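Local coordinates for adhesion and penetration protein autotransporter (Haemophilus influenzae, PDB 3SYJ) that promotes bacterial aggregation and adherence to host cells through its surface-exposed passenger domain, which joins a probable serine protease to a long beta-helix, at residues A[121-126]-A[403-408]; A[767-772]-A[786-791]; A[818-823]-A[851-856]. All coordinates share one frame; numbering follows the deposited sequence.

Interaction 1. Residues A[121-126]-A[403-408]; sequences LHKFVT and RLSKIG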
# COMPACT_ATOMS: atom_id res chain seq x y z
N LEU A 121 37.42 -47.83 -34.58
CA LEU A 121 37.45 -47.97 -33.12
C LEU A 121 36.52 -49.08 -32.68
O LEU A 121 35.62 -49.47 -33.41
CB LEU A 121 37.04 -46.65 -32.48
CG LEU A 121 37.86 -45.45 -32.93
CD1 LEU A 121 37.35 -44.16 -32.31
CD2 LEU A 121 39.32 -45.66 -32.60
N HIS A 122 36.71 -49.60 -31.47
CA HIS A 122 35.93 -50.74 -31.03
C HIS A 122 34.55 -50.35 -30.50
O HIS A 122 33.67 -51.21 -30.39
CB HIS A 122 36.71 -51.61 -30.03
CG HIS A 122 36.67 -51.12 -28.61
ND1 HIS A 122 37.07 -49.86 -28.24
CD2 HIS A 122 36.31 -51.75 -27.46
CE1 HIS A 122 36.94 -49.72 -26.93
NE2 HIS A 122 36.48 -50.86 -26.44
N LYS A 123 34.35 -49.07 -30.21
CA LYS A 123 33.05 -48.57 -29.74
C LYS A 123 32.62 -47.30 -30.46
O LYS A 123 33.47 -46.53 -30.91
CB LYS A 123 33.11 -48.28 -28.24
CG LYS A 123 33.25 -49.50 -27.35
CD LYS A 123 31.96 -50.29 -27.26
CE LYS A 123 32.11 -51.45 -26.28
NZ LYS A 123 30.83 -52.18 -26.06
N PHE A 124 31.31 -47.08 -30.56
CA PHE A 124 30.79 -45.79 -31.03
C PHE A 124 31.22 -44.72 -30.04
O PHE A 124 31.09 -44.91 -28.84
CB PHE A 124 29.26 -45.78 -31.11
CG PHE A 124 28.69 -46.61 -32.22
CD1 PHE A 124 29.50 -47.20 -33.17
CD2 PHE A 124 27.31 -46.78 -32.32
CE1 PHE A 124 28.95 -47.96 -34.19
CE2 PHE A 124 26.76 -47.54 -33.35
CZ PHE A 124 27.58 -48.13 -34.28
N VAL A 125 31.73 -43.59 -30.54
CA VAL A 125 32.14 -42.50 -29.67
C VAL A 125 30.94 -41.65 -29.27
O VAL A 125 30.19 -41.18 -30.12
CB VAL A 125 33.22 -41.60 -30.32
CG1 VAL A 125 33.50 -40.37 -29.45
CG2 VAL A 125 34.49 -42.40 -30.60
N THR A 126 30.76 -41.44 -27.97
CA THR A 126 29.58 -40.75 -27.46
C THR A 126 29.85 -39.29 -27.06
O THR A 126 28.92 -38.48 -26.99
CB THR A 126 29.03 -41.47 -26.21
OG1 THR A 126 30.08 -41.59 -25.24
CG2 THR A 126 28.49 -42.86 -26.58
N ARG A 403 30.90 -51.46 -21.76
CA ARG A 403 30.13 -50.23 -21.84
C ARG A 403 29.35 -50.20 -23.14
O ARG A 403 29.90 -50.41 -24.22
CB ARG A 403 31.06 -49.02 -21.77
CG ARG A 403 30.44 -47.75 -21.22
CD ARG A 403 31.37 -46.57 -21.42
NE ARG A 403 31.39 -46.17 -22.82
CZ ARG A 403 31.81 -44.99 -23.26
NH1 ARG A 403 32.28 -44.08 -22.42
NH2 ARG A 403 31.77 -44.73 -24.56
N LEU A 404 28.05 -49.92 -23.04
CA LEU A 404 27.22 -49.77 -24.23
C LEU A 404 27.21 -48.29 -24.63
O LEU A 404 27.02 -47.42 -23.78
CB LEU A 404 25.80 -50.29 -23.97
CG LEU A 404 24.81 -50.29 -25.15
CD1 LEU A 404 23.78 -51.42 -25.03
CD2 LEU A 404 24.10 -48.94 -25.32
N SER A 405 27.43 -48.03 -25.92
CA SER A 405 27.38 -46.68 -26.47
C SER A 405 26.05 -46.40 -27.15
O SER A 405 25.67 -47.07 -28.12
CB SER A 405 28.50 -46.50 -27.50
OG SER A 405 29.77 -46.54 -26.90
N LYS A 406 25.33 -45.40 -26.65
CA LYS A 406 24.04 -45.03 -27.23
C LYS A 406 24.13 -43.70 -27.93
O LYS A 406 24.42 -42.68 -27.31
CB LYS A 406 22.94 -44.99 -26.15
CG LYS A 406 21.75 -44.08 -26.49
CD LYS A 406 20.73 -44.78 -27.37
CE LYS A 406 19.56 -43.86 -27.76
NZ LYS A 406 19.94 -42.82 -28.75
N ILE A 407 23.89 -43.71 -29.24
CA ILE A 407 23.90 -42.48 -30.02
C ILE A 407 22.65 -42.39 -30.88
O ILE A 407 21.77 -43.24 -30.79
CB ILE A 407 25.17 -42.36 -30.90
CG1 ILE A 407 25.30 -43.56 -31.84
CG2 ILE A 407 26.41 -42.25 -30.04
CD1 ILE A 407 26.51 -43.46 -32.76
N GLY A 408 22.58 -41.37 -31.73
CA GLY A 408 21.38 -41.13 -32.50
C GLY A 408 20.36 -40.33 -31.69
O GLY A 408 20.35 -40.38 -30.46
O HOH W 1 28.00 -50.68 -27.10
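Lys-123 and Phe-124 of the protease-domain loop meet strand 403-407 of the beta-helix through one charged bond, one hydroxyl bond and an apolar patch. Lys-123 NZ donates to Arg-403 O at 2.7 Å, approaching at a tilt of 31° from the carbonyl plane. The bend at chi2 (-74°) places Lys-123 CD 3.7 Å from Arg-403 O; the chain is extended beyond it. Ser-405 OG donates a hydrogen bond to Phe-124 O at 2.9 Å, in the carbonyl plane and on a lone pair. Next to this bond the side chains of Phe-124 and Ile-407 cross at about a right angle, and the ring atom Phe-124 CD2 meets Ile-407 CD1 at 3.4 Å. Thr-126 CG2 packs against the strand, 3.8 Å from Ser-405 CB and 4.1 Å from Ile-407 CG2. A water accepts from Ser-405 N at 3.0 Å and, weakly, from Lys-123 NZ.

Further out, Asp-402 forms a salt bridge with the Lys-123 ammonium and Gly-381 O accepts from it. Tyr-96 OH bonds Arg-403 NH2, Phe-94 makes a cation-pi contact with that arginine, and Ser-425 OG pairs with Thr-126 OG1. The loop thus sits on a parallel strand of the helix without joining its sheet. The contact is buried; the Lys-123 ammonium is met there by the Asp-402 carboxylate and the carbonyl oxygens of Arg-403 and Gly-381, which would be expected to keep it protonated where the protease domain meets the beta-helix.

Interaction 2. Residues A[767-772]-A[786-791]; sequences HLTDSA and QGDKGT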
# COMPACT_ATOMS: atom_id res chain seq x y z
N HIS A 767 8.82 -1.01 10.76
CA HIS A 767 7.64 -1.10 11.61
C HIS A 767 7.92 -2.13 12.70
O HIS A 767 8.10 -3.32 12.42
CB HIS A 767 6.43 -1.47 10.74
CG HIS A 767 5.17 -1.69 11.51
ND1 HIS A 767 4.94 -1.15 12.76
CD2 HIS A 767 4.04 -2.38 11.19
CE1 HIS A 767 3.74 -1.51 13.18
NE2 HIS A 767 3.18 -2.25 12.25
N LEU A 768 7.98 -1.68 13.95
CA LEU A 768 8.24 -2.56 15.09
C LEU A 768 7.02 -2.66 15.99
O LEU A 768 6.23 -1.72 16.09
CB LEU A 768 9.39 -2.04 15.95
CG LEU A 768 10.66 -1.47 15.33
CD1 LEU A 768 10.42 -0.04 14.87
CD2 LEU A 768 11.78 -1.53 16.36
N THR A 769 6.88 -3.81 16.65
CA THR A 769 5.88 -3.99 17.69
C THR A 769 6.49 -4.86 18.78
O THR A 769 7.63 -5.30 18.65
CB THR A 769 4.61 -4.69 17.17
OG1 THR A 769 4.93 -6.05 16.83
CG2 THR A 769 4.07 -3.98 15.93
N ASP A 770 5.73 -5.09 19.85
CA ASP A 770 6.19 -5.95 20.93
C ASP A 770 7.51 -5.45 21.52
O ASP A 770 7.59 -4.31 21.98
CB ASP A 770 6.30 -7.40 20.44
CG ASP A 770 5.10 -7.82 19.60
OD1 ASP A 770 3.98 -7.34 19.87
OD2 ASP A 770 5.27 -8.63 18.66
N SER A 771 8.53 -6.30 21.53
CA SER A 771 9.81 -5.92 22.12
C SER A 771 10.92 -5.78 21.09
O SER A 771 12.11 -5.78 21.43
CB SER A 771 10.23 -6.94 23.18
OG SER A 771 9.15 -7.22 24.06
N ALA A 772 10.53 -5.65 19.82
CA ALA A 772 11.48 -5.58 18.72
C ALA A 772 12.40 -4.37 18.83
O ALA A 772 12.06 -3.37 19.45
CB ALA A 772 10.75 -5.58 17.39
N GLN A 786 7.99 3.30 12.36
CA GLN A 786 6.83 3.20 13.24
C GLN A 786 7.09 2.17 14.32
O GLN A 786 7.35 1.00 14.03
CB GLN A 786 5.59 2.83 12.43
CG GLN A 786 4.51 2.07 13.20
CD GLN A 786 3.68 2.98 14.09
OE1 GLN A 786 3.39 4.12 13.73
NE2 GLN A 786 3.28 2.46 15.25
N GLY A 787 7.04 2.60 15.58
CA GLY A 787 7.27 1.70 16.69
C GLY A 787 6.29 1.92 17.82
O GLY A 787 6.10 3.05 18.27
N ASP A 788 5.66 0.86 18.29
CA ASP A 788 4.73 0.99 19.40
C ASP A 788 5.18 0.24 20.65
O ASP A 788 6.32 -0.22 20.74
CB ASP A 788 3.30 0.61 19.00
CG ASP A 788 3.22 -0.72 18.29
OD1 ASP A 788 3.52 -1.75 18.93
OD2 ASP A 788 2.84 -0.74 17.09
N LYS A 789 4.26 0.13 21.60
CA LYS A 789 4.57 -0.25 22.97
C LYS A 789 5.58 -1.38 23.10
O LYS A 789 5.38 -2.47 22.59
CB LYS A 789 3.28 -0.57 23.72
CG LYS A 789 2.27 0.57 23.72
CD LYS A 789 1.00 0.22 24.48
CE LYS A 789 0.17 1.46 24.76
NZ LYS A 789 -0.03 2.27 23.52
N GLY A 790 6.68 -1.09 23.81
CA GLY A 790 7.72 -2.07 24.07
C GLY A 790 8.96 -1.90 23.21
O GLY A 790 10.08 -2.24 23.62
N THR A 791 8.77 -1.35 22.01
CA THR A 791 9.83 -1.29 21.00
C THR A 791 10.87 -0.19 21.22
O THR A 791 10.56 0.88 21.75
CB THR A 791 9.25 -1.14 19.59
OG1 THR A 791 8.50 0.08 19.51
CG2 THR A 791 8.33 -2.30 19.27
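The side chains of His-767 and Gln-786 lie side by side on one face of the sheet, pointing the same way, with ring and amide planes 77° apart. At the ring's edge, in its plane, lies Gln-786 O, to which His-767 ND1 makes a weak bond of 3.5 Å; Asp-788 OD2 is also near that plane, by CE1. Gln-786 reaches the ring with its chain rather than its amide, CG lying 3.3 Å from His-767 ND1. This CG is anti to the backbone N (chi1 152°), which puts it beside the ring.

These are successive parallel rungs of the right-handed beta-helix that forms the passenger stalk, His-767 pairing with Gln-786 and Leu-768 with Gly-787. Leu-768 N donates to Gln-786 O at 2.8 Å, whereas the next bond, Asp-788 N to Leu-768 O, is weak at 3.4 Å. Strand 747-749 continues the stack beyond His-767.

Past the strands both chains turn the corner, by a type II' turn over 769-772 and a type II turn over 788-791. Asp-788 runs alongside Thr-769, its OD1 touching CA and CB and its OD2 the methyl CG2. Asp-770 OD2 takes the backbone N of Asp-751 in the preceding coil. On the opposite sheet face Leu-768 CD1 lies 3.3 Å from Gln-786 O and 4.0 Å from Gly-787 CA. Thr-791 CG2 is wedged 3.1 Å from Thr-769 O; it also lies 3.5 Å from Leu-768 CB, a carbon pair closer than usual van der Waals contact. The threonine hydroxyl turns back within its own turn, Thr-791 OG1 and N both donating to Asp-788 O.

Interaction 3. Residues A[818-823]-A[851-856]; sequences ITLNSA and NTLTVN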
# COMPACT_ATOMS: atom_id res chain seq x y z
N ILE A 818 18.33 13.92 14.05
CA ILE A 818 17.03 13.70 13.44
C ILE A 818 16.50 15.00 12.85
O ILE A 818 16.26 15.96 13.57
CB ILE A 818 16.00 13.18 14.46
CG1 ILE A 818 16.43 11.83 15.02
CG2 ILE A 818 14.63 13.09 13.80
CD1 ILE A 818 15.47 11.26 16.04
N THR A 819 16.32 15.02 11.54
CA THR A 819 15.69 16.15 10.87
C THR A 819 14.19 15.88 10.74
O THR A 819 13.77 14.97 10.03
CB THR A 819 16.29 16.38 9.49
OG1 THR A 819 17.72 16.43 9.60
CG2 THR A 819 15.78 17.68 8.90
N LEU A 820 13.39 16.69 11.43
CA LEU A 820 11.96 16.44 11.56
C LEU A 820 11.19 16.63 10.26
O LEU A 820 10.09 16.12 10.10
CB LEU A 820 11.35 17.33 12.65
CG LEU A 820 11.78 17.10 14.10
CD1 LEU A 820 11.02 18.03 15.03
CD2 LEU A 820 11.54 15.66 14.50
N ASN A 821 11.78 17.38 9.33
CA ASN A 821 11.10 17.74 8.09
C ASN A 821 12.04 17.78 6.90
O ASN A 821 13.15 18.33 6.97
CB ASN A 821 10.40 19.09 8.26
CG ASN A 821 9.31 19.32 7.21
OD1 ASN A 821 9.59 19.40 6.01
ND2 ASN A 821 8.07 19.43 7.67
N SER A 822 11.58 17.21 5.79
CA SER A 822 12.37 17.13 4.56
C SER A 822 12.68 18.50 3.96
O SER A 822 13.52 18.63 3.07
CB SER A 822 11.66 16.25 3.53
OG SER A 822 10.44 16.86 3.11
N ALA A 823 11.99 19.53 4.44
CA ALA A 823 12.15 20.87 3.89
C ALA A 823 13.34 21.59 4.52
O ALA A 823 13.70 22.70 4.11
CB ALA A 823 10.88 21.68 4.08
N ASN A 851 5.82 18.62 10.52
CA ASN A 851 5.78 17.27 11.08
C ASN A 851 5.95 17.23 12.58
O ASN A 851 6.50 18.15 13.19
CB ASN A 851 6.84 16.39 10.42
CG ASN A 851 6.60 16.19 8.94
OD1 ASN A 851 5.46 16.21 8.47
ND2 ASN A 851 7.68 16.00 8.19
N THR A 852 5.48 16.14 13.18
CA THR A 852 5.64 15.91 14.61
C THR A 852 6.21 14.52 14.84
O THR A 852 5.72 13.53 14.30
CB THR A 852 4.29 16.02 15.36
OG1 THR A 852 3.77 17.35 15.21
CG2 THR A 852 4.47 15.70 16.83
N LEU A 853 7.27 14.44 15.64
CA LEU A 853 7.77 13.16 16.10
C LEU A 853 7.29 12.94 17.52
O LEU A 853 7.58 13.73 18.41
CB LEU A 853 9.29 13.13 16.03
CG LEU A 853 10.00 11.95 16.71
CD1 LEU A 853 9.49 10.60 16.18
CD2 LEU A 853 11.51 12.06 16.53
N THR A 854 6.53 11.87 17.73
CA THR A 854 6.04 11.52 19.05
C THR A 854 6.84 10.36 19.61
O THR A 854 7.00 9.33 18.95
CB THR A 854 4.55 11.10 18.99
OG1 THR A 854 3.76 12.18 18.48
CG2 THR A 854 4.05 10.70 20.38
N VAL A 855 7.35 10.52 20.83
CA VAL A 855 8.07 9.45 21.52
C VAL A 855 7.33 9.00 22.78
O VAL A 855 7.66 9.41 23.89
CB VAL A 855 9.49 9.88 21.91
CG1 VAL A 855 10.26 8.70 22.49
CG2 VAL A 855 10.22 10.47 20.71
N ASN A 856 6.33 8.14 22.59
CA ASN A 856 5.45 7.70 23.67
C ASN A 856 6.18 7.08 24.86
O ASN A 856 5.70 7.13 25.99
CB ASN A 856 4.41 6.71 23.15
CG ASN A 856 3.39 7.36 22.23
OD1 ASN A 856 3.03 6.81 21.19
ND2 ASN A 856 2.91 8.54 22.62
O HOH W 2 9.32 15.70 5.54
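In the interior of the beta-helix, within the pertactin-like part of the passenger, Leu-820 just past strand 816-819 packs on Leu-853 of strand 852-855. The two strands do not pair; their side chains meet across the core. Leu-820 and Leu-853 cross at about a right angle, Leu-820 CD2 lying 3.7 Å from Leu-853 CB. Ile-818 CD1 reaches Leu-853 CD2 at 4.1 Å, and Phe-865 of strand 862-870 touches both Ile-818 and Leu-853.

At the polar end Asn-851 ND2 donates to Leu-820 O at 3.1 Å with an N-H...O angle of 160°; the oxygen lies in the amide plane, and the nitrogen sits on a carbonyl lone pair. A water takes Ser-822 N at 2.7 Å and, weakly, the same amide nitrogen. Asn-821 has its amide nearly parallel to that of Asn-851, 14° apart. Its OD1 accepts from Ala-823 N, forming an Asx turn, while its ND2 goes to Arg-849 O and Asp-877 OD1. Asp-877 OD1 also accepts from Asn-851 N. The backbone oxygen of Leu-820 and the nitrogens of Ala-823 and Asn-851 are thus satisfied by side chains, beside the apolar interior.

In the fold
Interaction 1 lies about 68 Å and 76 Å, centre to centre, from interactions 2 and 3, on the other side of the chain's centre; it alone joins two domains, the protease and the beta-helix. Interactions 2 and 3 belong to the far part of the helix, centres about 18 Å apart, without touching. Interaction 2 links neighbouring coils through strand pairing and stacked turns and is partly buried, its turn tips exposed. Interaction 3 is buried and runs across the helix interior instead of between adjacent rungs. Chemistry follows place: a compensated lysine charge at the domain interface, backbone bonds and polar side chains plus a leucine-threonine contact between coils, leucine packing edged by asparagine amides inside.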